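PDB 5LFZ: ArCE4A from Arthrobacter sp. AW19M34-1, which probably removes acetyl groups from N-acetylated polysaccharides as a metal-dependent deacetylase of carbohydrate esterase family 4. Local coordinates for residues K67-M72 with H77-H82; K115-R120 with T199-F204. One frame throughout, in Å; residues are numbered along the deposited sequence.

How the interactions relate
Interaction 1 includes strand 78-81 of the barrel itself; interaction 2 lies next to it, its loop 115-120 hydrogen-bonded to the strand at S81. In interaction 1 helix 66-74 folds back on the strand that follows it, and the contact is buried and mostly apolar, with one backbone hydrogen bond at the turn. Interaction 2 joins segments far apart in sequence, the loop 115-120 and the short helix 200-203. It is smaller and only partly buried, with an apolar pair inside and a polar pair, Q117 and D201, at the surface. Their centres lie about 11 Å apart, and Q78, S81 and R120 bridge them: Q78 reaches the start of helix 200-203, while S81 and R120 join backbones.

Interaction 1 of 2, residues K67-M72 with H77-H82; sequences KTLKRM and HQIGSH. With NI (nickel (II) ion), chain B.
The helix-to-strand return of a beta/alpha barrel, here helix 66-74 leading into strand 78-81 of the NodB-type deacetylase fold, is closed where M72 meets H77 and I79. The turn is tied by H77 N, which donates to M72 O over 2.8 Å with a bent N-H...O angle of 140°. The H77 ring then swings back past the helix end, with M72 O and R71 O at its edge, while its ND1 is taken by A53 N. Deeper in, the I79 side chain points toward the helix. With CG1 beside the backbone N and anti to the carbonyl carbon (chi1 -56°), it crosses both M72 and L69 at about a right angle: I79 CG1 lies 3.9 Å from both CB and SD of the extended M72 chain, and I79 CD1 sits 4.0 Å from L69 CG. I108 of helix 94-112 and V57 also touch I79. An alanine here, lacking CG1, CG2 and CD1, would probably open a gap between the strand and M72 and L69 on the helix. Just past the strand H82 NE2 binds nickel at 2.1 Å, alongside D33, H86 and three waters. One backbone bond sets the turn, whereas the apolar crossing, having no directional bonds, depends on close fit.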
loop_
_atom_site.group_PDB
_atom_site.type_symbol
_atom_site.label_atom_id
_atom_site.label_comp_id
_atom_site.label_asym_id
_atom_site.label_seq_id
_atom_site.Cartn_x
_atom_site.Cartn_y
_atom_site.Cartn_z
ATOM N N LYS A 67 -2.338 5.176 17.098
ATOM C CA LYS A 67 -1.022 4.731 17.534
ATOM C C LYS A 67 -0.383 3.796 16.508
ATOM O O LYS A 67 0.837 3.798 16.325
ATOM C CB LYS A 67 -1.120 4.057 18.903
ATOM C CG LYS A 67 -1.812 4.934 19.939
ATOM C CD LYS A 67 -1.891 4.277 21.303
ATOM C CE LYS A 67 -2.833 5.039 22.225
ATOM N NZ LYS A 67 -2.599 6.509 22.170
ATOM N N THR A 68 -1.210 3.001 15.836
ATOM C CA THR A 68 -0.720 2.090 14.816
ATOM C C THR A 68 -0.202 2.855 13.594
ATOM O O THR A 68 0.805 2.469 13.002
ATOM C CB THR A 68 -1.817 1.076 14.403
ATOM O OG1 THR A 68 -2.228 0.342 15.560
ATOM C CG2 THR A 68 -1.292 0.101 13.366
ATOM N N LEU A 69 -0.850 3.963 13.237
ATOM C CA LEU A 69 -0.332 4.780 12.142
ATOM C C LEU A 69 0.972 5.458 12.557
ATOM O O LEU A 69 1.894 5.595 11.747
ATOM C CB LEU A 69 -1.357 5.819 11.687
ATOM C CG LEU A 69 -2.053 5.358 10.404
ATOM C CD1 LEU A 69 -3.003 4.197 10.704
ATOM C CD2 LEU A 69 -2.778 6.500 9.715
ATOM N N LYS A 70 1.065 5.855 13.821
ATOM C CA LYS A 70 2.313 6.420 14.312
ATOM C C LYS A 70 3.428 5.380 14.219
ATOM O O LYS A 70 4.571 5.729 13.936
ATOM C CB LYS A 70 2.169 6.934 15.744
ATOM C CG LYS A 70 1.352 8.211 15.862
ATOM C CD LYS A 70 1.422 8.766 17.275
ATOM C CE LYS A 70 0.397 9.863 17.495
ATOM N NZ LYS A 70 -0.992 9.328 17.409
ATOM N N ARG A 71 3.096 4.106 14.439
ATOM C CA ARG A 71 4.079 3.035 14.270
ATOM C C ARG A 71 4.604 2.991 12.844
ATOM O O ARG A 71 5.796 2.805 12.620
ATOM C CB ARG A 71 3.492 1.662 14.615
ATOM C CG ARG A 71 3.453 1.295 16.076
ATOM C CD ARG A 71 3.235 -0.209 16.225
ATOM N NE ARG A 71 4.406 -0.978 15.816
ATOM C CZ ARG A 71 4.459 -2.309 15.796
ATOM N NH1 ARG A 71 3.403 -3.023 16.162
ATOM N NH2 ARG A 71 5.571 -2.930 15.415
ATOM N N MET A 72 3.706 3.150 11.881
ATOM C CA MET A 72 4.097 3.093 10.478
ATOM C C MET A 72 5.133 4.156 10.145
ATOM O O MET A 72 6.130 3.879 9.474
ATOM C CB MET A 72 2.873 3.250 9.579
ATOM C CG MET A 72 1.881 2.107 9.712
ATOM S SD MET A 72 0.381 2.379 8.761
ATOM C CE MET A 72 -0.451 0.814 9.035
ATOM N N HIS A 77 7.874 2.831 7.486
ATOM C CA HIS A 77 6.902 2.484 6.458
ATOM C C HIS A 77 6.330 3.734 5.802
ATOM O O HIS A 77 6.603 4.862 6.234
ATOM C CB HIS A 77 5.793 1.626 7.066
ATOM C CG HIS A 77 6.311 0.439 7.813
ATOM N ND1 HIS A 77 6.830 -0.670 7.179
ATOM C CD2 HIS A 77 6.445 0.208 9.142
ATOM C CE1 HIS A 77 7.236 -1.544 8.083
ATOM N NE2 HIS A 77 7.013 -1.036 9.282
ATOM N N GLN A 78 5.550 3.527 4.750
ATOM C CA GLN A 78 4.872 4.618 4.069
ATOM C C GLN A 78 3.364 4.480 4.179
ATOM O O GLN A 78 2.818 3.395 4.008
ATOM C CB GLN A 78 5.287 4.678 2.600
ATOM C CG GLN A 78 4.641 5.832 1.859
ATOM C CD GLN A 78 5.181 6.013 0.463
ATOM O OE1 GLN A 78 5.915 5.169 -0.049
ATOM N NE2 GLN A 78 4.816 7.121 -0.169
ATOM N N ILE A 79 2.689 5.585 4.471
ATOM C CA ILE A 79 1.236 5.593 4.509
ATOM C C ILE A 79 0.673 6.205 3.231
ATOM O O ILE A 79 1.033 7.332 2.858
ATOM C CB ILE A 79 0.716 6.374 5.728
ATOM C CG1 ILE A 79 1.307 5.781 7.016
ATOM C CG2 ILE A 79 -0.810 6.400 5.738
ATOM C CD1 ILE A 79 1.066 6.611 8.254
ATOM N N GLY A 80 -0.198 5.458 2.559
ATOM C CA GLY A 80 -0.918 5.964 1.403
ATOM C C GLY A 80 -2.408 6.021 1.694
ATOM O O GLY A 80 -2.881 5.424 2.662
ATOM N N SER A 81 -3.155 6.746 0.867
ATOM C CA SER A 81 -4.604 6.811 1.011
ATOM C C SER A 81 -5.300 5.733 0.189
ATOM O O SER A 81 -4.921 5.479 -0.954
ATOM C CB SER A 81 -5.120 8.189 0.589
ATOM O OG SER A 81 -6.536 8.196 0.517
ATOM N N HIS A 82 -6.311 5.092 0.778
ATOM C CA HIS A 82 -7.161 4.151 0.053
ATOM C C HIS A 82 -8.605 4.661 0.013
ATOM O O HIS A 82 -9.536 3.873 -0.151
ATOM C CB HIS A 82 -7.094 2.763 0.714
ATOM C CG HIS A 82 -7.486 1.624 -0.181
ATOM N ND1 HIS A 82 -7.278 1.621 -1.544
ATOM C CD2 HIS A 82 -8.040 0.424 0.114
ATOM C CE1 HIS A 82 -7.700 0.477 -2.052
ATOM N NE2 HIS A 82 -8.170 -0.270 -1.065
HETATM NI NI NI B . -9.157 -2.105 -1.059
HETATM O O HOH W 1 -7.818 -3.089 -2.060
HETATM O O HOH W 2 -9.450 -2.087 -3.185
HETATM O O HOH W 3 -9.973 -4.032 -1.069
#

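Interaction 2 of 2, residues K115-R120 with T199-F204; sequences KPQILR and TVDQLF
I118 reaches across to V200, and its branches can be followed outward from CB, which points toward helix 200-203. CG2 leaves first, and the nearest carbon to I118 CG2 on the helix is V200 CG1 at 4.4 Å. CG1 takes the crowded position between the backbone N and the carbonyl carbon (chi1 55°), and an extended second torsion carries CD1 on to V200. That methyl makes the closest approach, I118 CD1 lying 3.8 Å from V200 CG1 and equally near V200 CB, the two side chains crossing at a slant; the amide of Q78 packs against the same methyl, and T54, F56 and F209 add further cover. This is the end of the beta/alpha barrel where strands 54-57 and 78-81 begin; the nickel is about 14 Å from the I118 side chain. Helix 200-203 starts here with a capping box: T199 N donates almost straight, at 173°, to Q202 OE1 over 2.9 Å, and Q202 N returns a weak bond to T199 OG1. The next two amides are held from neighbouring strands, V200 N by T54 OG1 and D201 N by Q78 OE1. Toward solvent the amide of Q117 lies near the carboxylate of D201, their planes about 45° apart. On the inner side the carbonyl oxygen of R120 accepts from H82 ND1, a second-shell bond that helps position this nickel ligand.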
loop_
_atom_site.group_PDB
_atom_site.type_symbol
_atom_site.label_atom_id
_atom_site.label_comp_id
_atom_site.label_asym_id
_atom_site.label_seq_id
_atom_site.Cartn_x
_atom_site.Cartn_y
_atom_site.Cartn_z
ATOM N N LYS A 115 0.925 13.744 5.976
ATOM C CA LYS A 115 0.005 13.707 4.855
ATOM C C LYS A 115 0.468 12.611 3.903
ATOM O O LYS A 115 1.664 12.503 3.632
ATOM C CB LYS A 115 -0.037 15.070 4.153
ATOM C CG LYS A 115 -1.148 15.233 3.132
ATOM C CD LYS A 115 -1.033 16.571 2.410
ATOM C CE LYS A 115 -1.114 17.743 3.383
ATOM N NZ LYS A 115 -2.508 18.235 3.562
ATOM N N PRO A 116 -0.462 11.778 3.407
ATOM C CA PRO A 116 -0.040 10.782 2.417
ATOM C C PRO A 116 0.432 11.473 1.148
ATOM O O PRO A 116 0.050 12.618 0.893
ATOM C CB PRO A 116 -1.312 9.968 2.166
ATOM C CG PRO A 116 -2.411 10.945 2.439
ATOM C CD PRO A 116 -1.924 11.765 3.601
ATOM N N GLN A 117 1.268 10.802 0.370
ATOM C CA GLN A 117 1.784 11.398 -0.850
ATOM C C GLN A 117 1.368 10.582 -2.060
ATOM O O GLN A 117 1.733 10.898 -3.189
ATOM C CB GLN A 117 3.307 11.521 -0.781
ATOM C CG GLN A 117 3.796 12.316 0.416
ATOM C CD GLN A 117 5.287 12.179 0.636
ATOM O OE1 GLN A 117 5.921 11.257 0.119
ATOM N NE2 GLN A 117 5.859 13.098 1.407
ATOM N N ILE A 118 0.604 9.523 -1.806
ATOM C CA ILE A 118 0.135 8.610 -2.839
ATOM C C ILE A 118 -1.268 8.120 -2.492
ATOM O O ILE A 118 -1.651 8.103 -1.320
ATOM C CB ILE A 118 1.075 7.388 -2.990
ATOM C CG1 ILE A 118 1.248 6.690 -1.636
ATOM C CG2 ILE A 118 2.432 7.816 -3.528
ATOM C CD1 ILE A 118 2.223 5.515 -1.666
ATOM N N LEU A 119 -2.030 7.718 -3.505
ATOM C CA LEU A 119 -3.373 7.185 -3.293
ATOM C C LEU A 119 -3.572 5.973 -4.187
ATOM O O LEU A 119 -3.137 5.967 -5.335
ATOM C CB LEU A 119 -4.444 8.251 -3.581
ATOM C CG LEU A 119 -5.925 7.878 -3.386
ATOM C CD1 LEU A 119 -6.726 9.095 -2.924
ATOM C CD2 LEU A 119 -6.550 7.281 -4.646
ATOM N N ARG A 120 -4.226 4.947 -3.654
ATOM C CA ARG A 120 -4.597 3.774 -4.441
ATOM C C ARG A 120 -6.115 3.726 -4.523
ATOM O O ARG A 120 -6.791 3.732 -3.497
ATOM C CB ARG A 120 -4.045 2.496 -3.821
ATOM C CG ARG A 120 -4.531 1.239 -4.507
ATOM C CD ARG A 120 -3.806 0.021 -3.983
ATOM N NE ARG A 120 -2.462 -0.124 -4.536
ATOM C CZ ARG A 120 -1.535 -0.913 -4.000
ATOM N NH1 ARG A 120 -1.824 -1.595 -2.898
ATOM N NH2 ARG A 120 -0.329 -1.021 -4.550
ATOM N N THR A 199 9.811 1.091 0.119
ATOM C CA THR A 199 8.519 1.770 0.107
ATOM C C THR A 199 8.217 2.221 -1.315
ATOM O O THR A 199 9.105 2.232 -2.164
ATOM C CB THR A 199 8.493 2.990 1.038
ATOM O OG1 THR A 199 9.470 3.940 0.598
ATOM C CG2 THR A 199 8.789 2.575 2.475
ATOM N N VAL A 200 6.967 2.586 -1.577
ATOM C CA VAL A 200 6.574 3.051 -2.898
ATOM C C VAL A 200 7.362 4.303 -3.280
ATOM O O VAL A 200 7.794 4.459 -4.428
ATOM C CB VAL A 200 5.050 3.319 -2.953
ATOM C CG1 VAL A 200 4.677 4.104 -4.191
ATOM C CG2 VAL A 200 4.283 1.998 -2.903
ATOM N N ASP A 201 7.587 5.170 -2.298
ATOM C CA ASP A 201 8.362 6.386 -2.504
ATOM C C ASP A 201 9.754 6.059 -3.041
ATOM O O ASP A 201 10.183 6.611 -4.052
ATOM C CB ASP A 201 8.468 7.170 -1.201
ATOM C CG ASP A 201 8.952 8.577 -1.415
ATOM O OD1 ASP A 201 8.108 9.471 -1.631
ATOM O OD2 ASP A 201 10.181 8.785 -1.379
ATOM N N GLN A 202 10.444 5.146 -2.364
ATOM C CA GLN A 202 11.775 4.719 -2.791
ATOM C C GLN A 202 11.748 4.075 -4.170
ATOM O O GLN A 202 12.649 4.295 -4.983
ATOM C CB GLN A 202 12.373 3.734 -1.790
ATOM C CG GLN A 202 12.530 4.260 -0.375
ATOM C CD GLN A 202 13.030 3.181 0.573
ATOM O OE1 GLN A 202 12.265 2.316 1.007
ATOM N NE2 GLN A 202 14.323 3.217 0.883
ATOM N N LEU A 203 10.713 3.279 -4.421
ATOM C CA LEU A 203 10.583 2.554 -5.677
ATOM C C LEU A 203 10.535 3.510 -6.862
ATOM O O LEU A 203 11.142 3.251 -7.904
ATOM C CB LEU A 203 9.332 1.672 -5.661
ATOM C CG LEU A 203 9.134 0.816 -6.914
ATOM C CD1 LEU A 203 10.219 -0.241 -7.012
ATOM C CD2 LEU A 203 7.768 0.176 -6.897
ATOM N N PHE A 204 9.837 4.628 -6.695
ATOM C CA PHE A 204 9.689 5.594 -7.781
ATOM C C PHE A 204 10.642 6.776 -7.670
ATOM O O PHE A 204 10.555 7.716 -8.460
ATOM C CB PHE A 204 8.250 6.111 -7.841
ATOM C CG PHE A 204 7.275 5.113 -8.390
ATOM C CD1 PHE A 204 7.093 4.984 -9.760
ATOM C CD2 PHE A 204 6.545 4.299 -7.542
ATOM C CE1 PHE A 204 6.197 4.063 -10.270
ATOM C CE2 PHE A 204 5.647 3.375 -8.045
ATOM C CZ PHE A 204 5.474 3.256 -9.414
#